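PDB 4EI0: uncharacterized hypothetical protein from Parabacteroides merdae, which is of unknown function and belongs to the DUF4466 family (PF14725). Local coordinates for the interface of chains A and B. Sequence-based numbering; all coordinates share one arbitrary frame. Chains: chain A/B, uncharacterized hypothetical protein.

The interface of chains A and B. Residues chain A 84-86, 103; chain B 84, 86, 103-104.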
loop_
_atom_site.group_PDB
_atom_site.type_symbol
_atom_site.label_atom_id
_atom_site.label_comp_id
_atom_site.label_asym_id
_atom_site.label_seq_id
_atom_site.Cartn_x
_atom_site.Cartn_y
_atom_site.Cartn_z
ATOM N N VAL A 84 5.925 -4.918 -3.134
ATOM C CA VAL A 84 6.153 -4.127 -4.339
ATOM C C VAL A 84 7.685 -3.933 -4.428
ATOM O O VAL A 84 8.324 -3.430 -3.491
ATOM C CB VAL A 84 5.430 -2.800 -4.318
ATOM C CG1 VAL A 84 5.689 -2.068 -5.632
ATOM C CG2 VAL A 84 3.943 -3.049 -4.145
ATOM N N LYS A 85 8.260 -4.326 -5.554
ATOM C CA LYS A 85 9.715 -4.375 -5.684
ATOM C C LYS A 85 10.244 -2.993 -6.039
ATOM O O LYS A 85 10.329 -2.622 -7.198
ATOM C CB LYS A 85 10.068 -5.417 -6.743
ATOM C CG LYS A 85 11.525 -5.544 -7.134
ATOM C CD LYS A 85 12.308 -6.425 -6.250
ATOM C CE LYS A 85 13.719 -6.589 -6.807
ATOM N NZ LYS A 85 13.912 -8.033 -7.052
ATOM N N VAL A 86 10.542 -2.221 -5.013
ATOM C CA VAL A 86 10.839 -0.817 -5.187
ATOM C C VAL A 86 12.348 -0.520 -5.099
ATOM O O VAL A 86 12.757 0.559 -5.459
ATOM C CB VAL A 86 10.074 0.104 -4.194
ATOM C CG1 VAL A 86 8.589 0.115 -4.525
ATOM C CG2 VAL A 86 10.480 -0.179 -2.736
ATOM N N VAL A 103 12.429 2.716 -7.744
ATOM C CA VAL A 103 11.062 3.081 -8.109
ATOM C C VAL A 103 10.645 4.320 -7.280
ATOM O O VAL A 103 10.962 4.412 -6.083
ATOM C CB VAL A 103 10.130 1.894 -7.795
ATOM C CG1 VAL A 103 8.658 2.247 -8.007
ATOM C CG2 VAL A 103 10.548 0.647 -8.586
ATOM N N VAL B 84 2.933 4.867 -5.676
ATOM C CA VAL B 84 4.152 4.134 -6.014
ATOM C C VAL B 84 4.137 3.996 -7.522
ATOM O O VAL B 84 3.162 3.492 -8.131
ATOM C CB VAL B 84 4.211 2.737 -5.335
ATOM C CG1 VAL B 84 5.489 1.994 -5.776
ATOM C CG2 VAL B 84 4.095 2.877 -3.836
ATOM N N VAL B 86 4.524 2.376 -10.536
ATOM C CA VAL B 86 4.714 0.976 -10.891
ATOM C C VAL B 86 4.554 0.714 -12.376
ATOM O O VAL B 86 4.831 -0.385 -12.846
ATOM C CB VAL B 86 3.754 0.061 -10.106
ATOM C CG1 VAL B 86 4.070 0.069 -8.591
ATOM C CG2 VAL B 86 2.332 0.454 -10.366
ATOM N N VAL B 103 7.118 -2.603 -12.736
ATOM C CA VAL B 103 7.575 -2.963 -11.375
ATOM C C VAL B 103 6.850 -4.226 -10.987
ATOM O O VAL B 103 5.623 -4.382 -11.273
ATOM C CB VAL B 103 7.335 -1.813 -10.363
ATOM C CG1 VAL B 103 7.593 -2.243 -8.895
ATOM C CG2 VAL B 103 8.208 -0.578 -10.699
ATOM N N ASP B 104 7.547 -5.143 -10.317
ATOM C CA ASP B 104 6.888 -6.376 -9.891
ATOM C C ASP B 104 5.932 -6.030 -8.731
ATOM O O ASP B 104 6.367 -5.538 -7.651
ATOM C CB ASP B 104 7.858 -7.425 -9.336
ATOM C CG ASP B 104 8.669 -8.112 -10.413
ATOM O OD1 ASP B 104 8.451 -7.834 -11.616
ATOM O OD2 ASP B 104 9.532 -8.949 -10.028
#
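A:Val103 and B:Val103 meet across the two-fold axis at one end of a valine cluster where two copies of this DUF4466 family protein come together. The pairing may be biological or may arise from crystal packing. The two Val103 side chains meet at a slant, and the methyl CG2 of A:Val103 presses against CG2 of B:Val103 at 3.4 Å, tighter than ordinary van der Waals packing. Further along the axis, strand 81-85 of each chain contributes Val84. In A:Val84, CG1 lies opposite the backbone N (chi1 -178°), which directs this methyl towards the partner, 3.8 Å from CG1 of B:Val103 and 4.0 Å from CG1 of B:Val86. B:Val84 adopts the same rotamer and makes the twin contacts: its CG1 lies 3.8 Å from CG1 of A:Val86 and 3.9 Å from CG1 of A:Val103. In each of these four pairs the side chains run roughly perpendicular, and the two Val84 CG1 methyls approach to 4.1 Å across the axis.

Polar contact lies at the flank of the cluster and is made by main chain. The amide N of A:Lys85 donates a hydrogen bond of 3.1 Å to the carbonyl O of B:Asp104, with 166° at the hydrogen. Beside it, CB of A:Lys85 packs on CB of B:Asp104. The side-chain amine NZ of A:Lys85 and carboxylate OD2 of B:Asp104 remain 5.4 Å apart, so any attraction between them would be long-range.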